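Local coordinates for protein purine nucleoside phosphorylase (Schistosoma mansoni, PDB 6BB7) that catalyses the reversible phosphorolysis of purine nucleosides such as inosine and guanosine, giving the free purine base and ribose 1-phosphate, at residues Arg86-Glu91 / Gly220-Pro225; Gly120-Lys125 / Asn246-Ala251; Gly129-Ile134 / Val240-Asn245. All coordinates share one frame; numbering follows the deposited sequence.

Interaction 1 of 3, residues Arg86-Glu91 / Gly220-Pro225; sequences RLHMYE and GMSTVP. With D4V (3-methylpyridin-2-ol), chain F.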
loop_
_atom_site.group_PDB
_atom_site.type_symbol
_atom_site.label_atom_id
_atom_site.label_comp_id
_atom_site.label_asym_id
_atom_site.label_seq_id
_atom_site.Cartn_x
_atom_site.Cartn_y
_atom_site.Cartn_z
ATOM N N ARG A 86 0.574 22.168 8.020
ATOM C CA ARG A 86 0.859 21.259 6.917
ATOM C C ARG A 86 -0.311 20.312 6.647
ATOM O O ARG A 86 -1.128 20.008 7.523
ATOM C CB ARG A 86 2.136 20.457 7.200
ATOM C CG ARG A 86 2.366 19.331 6.220
ATOM C CD ARG A 86 3.819 18.911 6.086
ATOM N NE ARG A 86 4.551 18.896 7.342
ATOM C CZ ARG A 86 5.760 18.363 7.491
ATOM N NH1 ARG A 86 6.381 17.791 6.464
ATOM N NH2 ARG A 86 6.353 18.399 8.671
ATOM N N LEU A 87 -0.393 19.859 5.408
ATOM C CA LEU A 87 -1.374 18.871 5.001
ATOM C C LEU A 87 -0.688 17.515 5.020
ATOM O O LEU A 87 0.326 17.338 4.347
ATOM C CB LEU A 87 -1.814 19.179 3.569
ATOM C CG LEU A 87 -2.241 20.618 3.317
ATOM C CD1 LEU A 87 -2.404 20.837 1.826
ATOM C CD2 LEU A 87 -3.523 20.896 4.058
ATOM N N HIS A 88 -1.238 16.559 5.771
ATOM C CA HIS A 88 -0.675 15.212 5.827
ATOM C C HIS A 88 -1.634 14.183 5.242
ATOM O O HIS A 88 -2.855 14.288 5.396
ATOM C CB HIS A 88 -0.360 14.836 7.273
ATOM C CG HIS A 88 0.796 15.594 7.851
ATOM N ND1 HIS A 88 0.870 15.938 9.181
ATOM C CD2 HIS A 88 1.918 16.088 7.277
ATOM C CE1 HIS A 88 1.986 16.604 9.411
ATOM N NE2 HIS A 88 2.641 16.712 8.268
ATOM N N MET A 89 -1.062 13.156 4.590
ATOM C CA MET A 89 -1.904 12.206 3.859
ATOM C C MET A 89 -2.746 11.323 4.790
ATOM O O MET A 89 -3.836 10.885 4.386
ATOM C CB MET A 89 -1.082 11.457 2.807
ATOM C CG MET A 89 -0.437 12.445 1.801
ATOM S SD MET A 89 0.045 11.764 0.200
ATOM C CE MET A 89 -1.582 11.412 -0.437
ATOM N N TYR A 90 -2.304 11.076 6.030
ATOM C CA TYR A 90 -3.145 10.306 6.957
ATOM C C TYR A 90 -4.459 11.019 7.299
ATOM O O TYR A 90 -5.346 10.396 7.900
ATOM C CB TYR A 90 -2.387 9.917 8.247
ATOM C CG TYR A 90 -1.811 11.090 9.037
ATOM C CD1 TYR A 90 -2.642 11.938 9.769
ATOM C CD2 TYR A 90 -0.449 11.347 9.059
ATOM C CE1 TYR A 90 -2.127 13.022 10.466
ATOM C CE2 TYR A 90 0.074 12.447 9.743
ATOM C CZ TYR A 90 -0.766 13.275 10.456
ATOM O OH TYR A 90 -0.217 14.337 11.157
ATOM N N GLU A 91 -4.615 12.320 6.976
ATOM C CA GLU A 91 -5.874 13.024 7.233
ATOM C C GLU A 91 -6.914 12.755 6.155
ATOM O O GLU A 91 -8.073 13.169 6.342
ATOM C CB GLU A 91 -5.630 14.526 7.284
ATOM C CG GLU A 91 -4.967 14.988 8.503
ATOM C CD GLU A 91 -5.908 15.033 9.769
ATOM O OE1 GLU A 91 -7.173 15.056 9.689
ATOM O OE2 GLU A 91 -5.370 15.114 10.888
ATOM N N GLY A 220 8.766 8.089 9.725
ATOM C CA GLY A 220 7.744 9.083 10.021
ATOM C C GLY A 220 6.616 9.070 9.006
ATOM O O GLY A 220 6.622 8.271 8.059
ATOM N N MET A 221 5.676 10.018 9.183
ATOM C CA MET A 221 4.384 10.020 8.490
ATOM C C MET A 221 4.214 11.179 7.508
ATOM O O MET A 221 3.081 11.490 7.123
ATOM C CB MET A 221 3.219 10.032 9.494
ATOM C CG MET A 221 3.234 8.969 10.554
ATOM S SD MET A 221 1.912 9.267 11.779
ATOM C CE MET A 221 2.460 8.153 13.065
ATOM N N SER A 222 5.292 11.849 7.115
ATOM C CA SER A 222 5.187 13.049 6.279
ATOM C C SER A 222 6.379 13.114 5.323
ATOM O O SER A 222 7.124 12.140 5.149
ATOM C CB SER A 222 5.103 14.317 7.152
ATOM O OG SER A 222 6.308 14.539 7.839
ATOM N N THR A 223 6.534 14.288 4.696
ATOM C CA THR A 223 7.741 14.717 3.993
ATOM C C THR A 223 7.947 14.086 2.610
ATOM O O THR A 223 8.175 14.817 1.633
ATOM C CB THR A 223 8.956 14.573 4.904
ATOM O OG1 THR A 223 8.759 15.415 6.058
ATOM C CG2 THR A 223 10.248 14.985 4.184
ATOM N N VAL A 224 7.914 12.749 2.500
ATOM C CA VAL A 224 8.163 12.097 1.201
ATOM C C VAL A 224 7.213 12.580 0.108
ATOM O O VAL A 224 7.684 12.809 -1.030
ATOM C CB VAL A 224 8.222 10.570 1.388
ATOM C CG1 VAL A 224 8.177 9.791 0.075
ATOM C CG2 VAL A 224 9.484 10.185 2.198
ATOM N N PRO A 225 5.896 12.761 0.344
ATOM C CA PRO A 225 5.038 13.292 -0.747
ATOM C C PRO A 225 5.509 14.644 -1.272
ATOM O O PRO A 225 5.590 14.852 -2.499
ATOM C CB PRO A 225 3.643 13.345 -0.098
ATOM C CG PRO A 225 3.693 12.250 0.972
ATOM C CD PRO A 225 5.091 12.401 1.538
HETATM C C4 D4V F . 7.810 7.882 16.429
HETATM C C5 D4V F . 6.672 8.997 14.590
HETATM C C3 D4V F . 7.936 9.127 17.118
HETATM C C2 D4V F . 7.426 10.332 16.529
HETATM C C1 D4V F . 6.792 10.294 15.301
HETATM O O D4V F . 6.076 8.922 13.363
HETATM C C D4V F . 6.246 11.559 14.668
HETATM N N D4V F . 7.174 7.836 15.142
HETATM O O HOH W 1 1.843 12.938 4.452
HETATM O O HOH W 2 0.636 10.414 5.981
#
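Arg86, His88 and Tyr90 belong to the loop after strand 78-84 and face Met221, Ser222 and Thr223, the turn leading into helix 224-232. In relatives of this phosphorylase superfamily the corresponding loops border the phosphate and ribose sites, and here the bound 3-methylpyridin-2-ol lies alongside: its O is 3.7 Å from Met221 CE. The Arg86 chain bends at chi3 (39°) and presents its guanidinium to the turn. Ser222 OG lies over one face, 3.5 Å from Arg86 NH1, while Thr223 OG1, itself hydrogen-bonded to Asn117, comes in at the edge near the plane. NH2 of the same arginine reaches Thr116 O weakly. Next along, His88 sets its imidazole against the methylene of Ser222, with NE2 3.6 Å from Ser222 CB. Its other nitrogen ties the imidazole to Tyr90: His88 ND1 donates to Tyr90 OH (2.8 Å), a bent bond of 139° with the hydroxyl tilted out of the imidazole plane; His88 CB also rests over one face of the phenol. Met221 crosses Tyr90 at about a right angle and makes a Met-aromatic contact, its SD 4.8 Å from the ring centroid in an oblique approach. Phe161 of a second subunit meets the same ring with its plane steeply inclined, so a neighbouring subunit covers Tyr90, consistent with the shared active sites of trimeric relatives. Between the two backbones sit two bridging waters. Both donate to Met221 O; one accepts from Met89 N at 2.9 Å, and the other accepts a weak bond from Tyr90 N at 3.0 Å.

Interaction 2 of 3, residues Gly120-Lys125 / Asn246-Ala251; sequences GGINRK and NSILDA. With D4V (3-methylpyridin-2-ol), chain F.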
loop_
_atom_site.group_PDB
_atom_site.type_symbol
_atom_site.label_atom_id
_atom_site.label_comp_id
_atom_site.label_asym_id
_atom_site.label_seq_id
_atom_site.Cartn_x
_atom_site.Cartn_y
_atom_site.Cartn_z
ATOM N N GLY A 120 10.478 8.890 14.416
ATOM C CA GLY A 120 11.030 7.863 15.305
ATOM C C GLY A 120 12.397 7.357 14.858
ATOM O O GLY A 120 12.651 7.176 13.666
ATOM N N GLY A 121 13.284 7.139 15.831
ATOM C CA GLY A 121 14.605 6.600 15.543
ATOM C C GLY A 121 14.617 5.081 15.457
ATOM O O GLY A 121 14.028 4.390 16.291
ATOM N N ILE A 122 15.297 4.566 14.430
ATOM C CA ILE A 122 15.515 3.137 14.237
ATOM C C ILE A 122 16.993 2.761 14.452
ATOM O O ILE A 122 17.299 1.849 15.216
ATOM C CB ILE A 122 14.997 2.662 12.851
ATOM C CG1 ILE A 122 13.485 2.956 12.648
ATOM C CG2 ILE A 122 15.296 1.164 12.623
ATOM C CD1 ILE A 122 12.553 2.210 13.564
ATOM N N ASN A 123 17.909 3.458 13.776
ATOM C CA ASN A 123 19.343 3.235 13.950
ATOM C C ASN A 123 19.724 3.358 15.420
ATOM O O ASN A 123 19.282 4.277 16.116
ATOM C CB ASN A 123 20.094 4.314 13.149
ATOM C CG ASN A 123 21.589 4.051 13.047
ATOM O OD1 ASN A 123 22.290 3.993 14.054
ATOM N ND2 ASN A 123 22.082 3.889 11.817
ATOM N N ARG A 124 20.586 2.447 15.882
ATOM C CA ARG A 124 20.939 2.424 17.298
ATOM C C ARG A 124 21.730 3.651 17.743
ATOM O O ARG A 124 21.771 3.932 18.940
ATOM C CB ARG A 124 21.653 1.114 17.651
ATOM C CG ARG A 124 20.653 -0.043 17.803
ATOM C CD ARG A 124 21.334 -1.393 17.953
ATOM N NE ARG A 124 20.385 -2.509 17.916
ATOM C CZ ARG A 124 19.548 -2.832 18.901
ATOM N NH1 ARG A 124 19.501 -2.108 20.020
ATOM N NH2 ARG A 124 18.738 -3.877 18.759
ATOM N N LYS A 125 22.324 4.418 16.828
ATOM C CA LYS A 125 23.052 5.624 17.224
ATOM C C LYS A 125 22.153 6.822 17.547
ATOM O O LYS A 125 22.661 7.828 18.058
ATOM C CB LYS A 125 24.029 6.038 16.117
ATOM C CG LYS A 125 25.179 5.073 15.899
ATOM C CD LYS A 125 25.904 5.416 14.599
ATOM C CE LYS A 125 26.993 4.402 14.261
ATOM N NZ LYS A 125 27.350 4.442 12.809
ATOM N N ASN A 246 13.780 6.445 20.420
ATOM C CA ASN A 246 14.308 5.304 19.676
ATOM C C ASN A 246 13.328 4.131 19.817
ATOM O O ASN A 246 13.172 3.567 20.911
ATOM C CB ASN A 246 15.725 4.939 20.116
ATOM C CG ASN A 246 16.342 3.922 19.193
ATOM O OD1 ASN A 246 15.883 2.787 19.145
ATOM N ND2 ASN A 246 17.352 4.329 18.407
ATOM N N SER A 247 12.664 3.799 18.704
ATOM C CA SER A 247 11.591 2.802 18.708
ATOM C C SER A 247 12.108 1.388 18.955
ATOM O O SER A 247 11.374 0.549 19.499
ATOM C CB SER A 247 10.809 2.848 17.392
ATOM O OG SER A 247 9.989 4.008 17.355
ATOM N N ILE A 248 13.365 1.111 18.584
ATOM C CA ILE A 248 13.965 -0.198 18.847
ATOM C C ILE A 248 14.242 -0.375 20.346
ATOM O O ILE A 248 13.951 -1.425 20.932
ATOM C CB ILE A 248 15.234 -0.390 17.983
ATOM C CG1 ILE A 248 14.909 -0.435 16.485
ATOM C CG2 ILE A 248 16.004 -1.642 18.400
ATOM C CD1 ILE A 248 14.095 -1.656 16.043
ATOM N N LEU A 249 14.820 0.642 21.004
ATOM C CA LEU A 249 15.021 0.543 22.445
ATOM C C LEU A 249 13.686 0.434 23.166
ATOM O O LEU A 249 13.564 -0.329 24.130
ATOM C CB LEU A 249 15.815 1.751 22.981
ATOM C CG LEU A 249 17.333 1.766 22.876
ATOM C CD1 LEU A 249 17.833 3.009 23.596
ATOM C CD2 LEU A 249 17.958 0.504 23.465
ATOM N N ASP A 250 12.689 1.214 22.740
ATOM C CA ASP A 250 11.391 1.167 23.402
ATOM C C ASP A 250 10.767 -0.227 23.288
ATOM O O ASP A 250 10.141 -0.710 24.238
ATOM C CB ASP A 250 10.452 2.218 22.795
ATOM C CG ASP A 250 10.876 3.688 23.102
ATOM O OD1 ASP A 250 11.788 3.927 23.930
ATOM O OD2 ASP A 250 10.234 4.600 22.505
ATOM N N ALA A 251 10.953 -0.895 22.145
ATOM C CA ALA A 251 10.412 -2.252 21.997
ATOM C C ALA A 251 11.109 -3.235 22.926
ATOM O O ALA A 251 10.457 -4.100 23.531
ATOM C CB ALA A 251 10.526 -2.698 20.539
HETATM C C4 D4V F . 7.810 7.882 16.429
HETATM C C5 D4V F . 6.672 8.997 14.590
HETATM C C3 D4V F . 7.936 9.127 17.118
HETATM C C2 D4V F . 7.426 10.332 16.529
HETATM C C1 D4V F . 6.792 10.294 15.301
HETATM O O D4V F . 6.076 8.922 13.363
HETATM C C D4V F . 6.246 11.559 14.668
HETATM N N D4V F . 7.174 7.836 15.142
#
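Ser247 N donates to Gly121 O (2.8 Å, 151°), a bond in the carbonyl plane that joins the end of strand 112-121 to the first turn of helix 247-253. It is part of the parallel bridge between Gly121 and Asn246, where strand 236-246 gives way to the helix. Asn246 is the N-cap: its CG stands opposite the backbone N (chi1 -170°), which turns the amide back over the helix start. Asn246 OD1 accepts from Leu249 N at 3.0 Å in a nearly straight bond, and more weakly from Ile248 N. The other end of the amide faces the loop, where Asn246 ND2 gives a weak hydrogen bond to Asn123 O (3.0 Å) and also bonds to Leu126 O. One side chain thus caps the helix and holds the loop that follows the neighbouring strand. That loop is shaped by an Asx turn, with Asn123 OD1 taking the Lys125 N-H on a lone pair at 2.8 Å. Ser247 OG has its partners elsewhere, in Glu203 and Asn245. Farther out the contact becomes apolar. Ile122 and Ile248 cross at about a right angle, Ile122 CG2 lying 4.2 Å from Ile248 CG1, and Leu212 of helix 205-213 packs against Ile122. At the exposed margin Arg124 runs extended from CG to NE toward the helix, and its NH2 pairs with Glu252 in a salt bridge. Elsewhere Gly120 CA lies 3.4 Å from C4 of the bound 3-methylpyridin-2-ol. The methyl CG2 of Ile248 sits over one face of the Arg124 guanidinium, off centre and 3.5 Å from NH2.

Interaction 3 of 3, residues Gly129-Ile134 / Val240-Asn245; sequences GDFVLI and VSLIAN. With D4V (3-methylpyridin-2-ol), chain F.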
loop_
_atom_site.group_PDB
_atom_site.type_symbol
_atom_site.label_atom_id
_atom_site.label_comp_id
_atom_site.label_asym_id
_atom_site.label_seq_id
_atom_site.Cartn_x
_atom_site.Cartn_y
_atom_site.Cartn_z
ATOM N N GLY A 129 16.030 13.897 20.689
ATOM C CA GLY A 129 16.644 15.206 20.586
ATOM C C GLY A 129 17.683 15.342 19.489
ATOM O O GLY A 129 18.190 16.455 19.282
ATOM N N ASP A 130 18.057 14.249 18.832
ATOM C CA ASP A 130 19.010 14.299 17.725
ATOM C C ASP A 130 18.330 14.804 16.452
ATOM O O ASP A 130 17.107 14.720 16.295
ATOM C CB ASP A 130 19.601 12.903 17.457
ATOM C CG ASP A 130 20.594 12.433 18.528
ATOM O OD1 ASP A 130 21.035 13.213 19.406
ATOM O OD2 ASP A 130 20.983 11.234 18.502
ATOM N N PHE A 131 19.137 15.343 15.528
ATOM C CA PHE A 131 18.685 15.716 14.189
ATOM C C PHE A 131 19.250 14.743 13.142
ATOM O O PHE A 131 20.410 14.314 13.242
ATOM C CB PHE A 131 19.158 17.136 13.841
ATOM C CG PHE A 131 18.734 18.201 14.826
ATOM C CD1 PHE A 131 17.411 18.620 14.897
ATOM C CD2 PHE A 131 19.667 18.800 15.647
ATOM C CE1 PHE A 131 17.035 19.601 15.790
ATOM C CE2 PHE A 131 19.294 19.788 16.540
ATOM C CZ PHE A 131 17.976 20.188 16.607
ATOM N N VAL A 132 18.468 14.445 12.104
ATOM C CA VAL A 132 18.915 13.597 10.985
ATOM C C VAL A 132 18.733 14.353 9.662
ATOM O O VAL A 132 17.605 14.725 9.309
ATOM C CB VAL A 132 18.177 12.246 10.949
ATOM C CG1 VAL A 132 18.611 11.407 9.738
ATOM C CG2 VAL A 132 18.411 11.492 12.252
ATOM N N LEU A 133 19.848 14.605 8.954
ATOM C CA LEU A 133 19.815 15.104 7.578
ATOM C C LEU A 133 19.426 13.945 6.665
ATOM O O LEU A 133 20.132 12.933 6.610
ATOM C CB LEU A 133 21.198 15.643 7.200
ATOM C CG LEU A 133 21.808 16.744 8.086
ATOM C CD1 LEU A 133 23.167 17.205 7.543
ATOM C CD2 LEU A 133 20.864 17.920 8.249
ATOM N N ILE A 134 18.276 14.045 5.997
ATOM C CA ILE A 134 17.762 12.911 5.215
ATOM C C ILE A 134 18.514 12.829 3.890
ATOM O O ILE A 134 18.610 13.822 3.162
ATOM C CB ILE A 134 16.247 13.040 4.986
ATOM C CG1 ILE A 134 15.490 12.970 6.327
ATOM C CG2 ILE A 134 15.765 11.924 4.029
ATOM C CD1 ILE A 134 14.011 13.313 6.251
ATOM N N VAL A 240 15.060 17.650 7.206
ATOM C CA VAL A 240 15.683 17.333 8.494
ATOM C C VAL A 240 14.615 16.761 9.431
ATOM O O VAL A 240 13.549 17.372 9.618
ATOM C CB VAL A 240 16.343 18.578 9.116
ATOM C CG1 VAL A 240 17.010 18.226 10.447
ATOM C CG2 VAL A 240 17.364 19.182 8.144
ATOM N N SER A 241 14.890 15.588 10.019
ATOM C CA SER A 241 14.028 15.007 11.055
ATOM C C SER A 241 14.574 15.304 12.458
ATOM O O SER A 241 15.781 15.177 12.704
ATOM C CB SER A 241 13.906 13.489 10.897
ATOM O OG SER A 241 13.229 13.100 9.716
ATOM N N LEU A 242 13.684 15.691 13.372
ATOM C CA LEU A 242 13.959 15.737 14.806
ATOM C C LEU A 242 13.474 14.427 15.434
ATOM O O LEU A 242 12.299 14.061 15.316
ATOM C CB LEU A 242 13.269 16.939 15.462
ATOM C CG LEU A 242 13.252 17.011 16.996
ATOM C CD1 LEU A 242 14.653 17.052 17.561
ATOM C CD2 LEU A 242 12.459 18.245 17.442
ATOM N N ILE A 243 14.376 13.729 16.114
ATOM C CA ILE A 243 14.101 12.392 16.633
ATOM C C ILE A 243 13.386 12.483 17.980
ATOM O O ILE A 243 13.912 13.059 18.938
ATOM C CB ILE A 243 15.411 11.589 16.748
ATOM C CG1 ILE A 243 16.088 11.440 15.378
ATOM C CG2 ILE A 243 15.166 10.217 17.396
ATOM C CD1 ILE A 243 15.194 10.805 14.301
ATOM N N ALA A 244 12.196 11.861 18.067
ATOM C CA ALA A 244 11.425 11.930 19.306
ATOM C C ALA A 244 11.792 10.825 20.294
ATOM O O ALA A 244 11.637 11.007 21.502
ATOM C CB ALA A 244 9.924 11.888 19.012
ATOM N N ASN A 245 12.299 9.697 19.802
ATOM C CA ASN A 245 12.503 8.507 20.627
ATOM C C ASN A 245 13.285 7.517 19.781
ATOM O O ASN A 245 13.401 7.687 18.564
ATOM C CB ASN A 245 11.152 7.885 20.977
ATOM C CG ASN A 245 10.481 7.234 19.763
ATOM O OD1 ASN A 245 10.294 7.877 18.722
ATOM N ND2 ASN A 245 10.148 5.957 19.876
HETATM C C4 D4V F . 7.810 7.882 16.429
HETATM C C5 D4V F . 6.672 8.997 14.590
HETATM C C3 D4V F . 7.936 9.127 17.118
HETATM C C2 D4V F . 7.426 10.332 16.529
HETATM C C1 D4V F . 6.792 10.294 15.301
HETATM O O D4V F . 6.076 8.922 13.363
HETATM C C D4V F . 6.246 11.559 14.668
HETATM N N D4V F . 7.174 7.836 15.142
#
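The ring of Phe131, on the antiparallel ladder of strands 131-139 and 236-246 in the mixed central sheet of this phosphorylase-superfamily fold, meets Leu242 obliquely, with Phe131 CE1 3.9 Å from Leu242 CD1. The carbonyl oxygen of Ser241 lies at the ring edge, near its plane, and Val240 CG1 approaches at a slant; Trp276 adds a second ring, its plane inclined by about 60°. A second flat group, the Asn245 amide, turns to the bound 3-methylpyridin-2-ol and brings OD1 to 3.1 Å from its C3. Between the strands, Val132 and Ser241 form a hydrogen-bonded pair: Val132 N to Ser241 O is 2.8 Å, and Ser241 N to Val132 O is 2.9 Å. Phe131 with Leu242 and Leu133 with Val240 are the flanking non-hydrogen-bonded pairs. Ahead of the strand proper, Ile243 N bonds to Asp130 O, and Gly129 N reaches Ile243 O in an almost straight bond (173°). Leu133 and Val240 lie side by side, Leu133 CD2 3.7 Å from Val240 CG2, on the face that carries Phe131 and Leu242. Val132 CG2 and Ile243 CD1 meet on the other face, where Ser241 OG bonds to Asn117. Strand 189-196 runs along the far edge of 131-139, and strand 112-121 lies beyond 236-246. Helix 259-283 packs on the Phe131 face through Arg269, Leu272 and Phe277.

All three contacts are largely buried and all reach 3-methylpyridin-2-ol, yet their chemistry differs. Interaction 3 is regular sheet, bound by backbone bonds with apolar side chains on its faces. Interaction 2, its centre about 12 Å from that of interaction 3, lies at the end of the same strand 236-246, where pairing changes into helix capping and its outer part reaches the surface at Arg124. The two are joined directly: Gly121 N probably bonds to Asn245 O, and Asp250 OD2 to Asn245 ND2. Interaction 1, nearest the centre of the chain, joins a loop to the turn that starts helix 224-232 through side chains and waters and borders another subunit. That helix links it along the chain to strand 236-246.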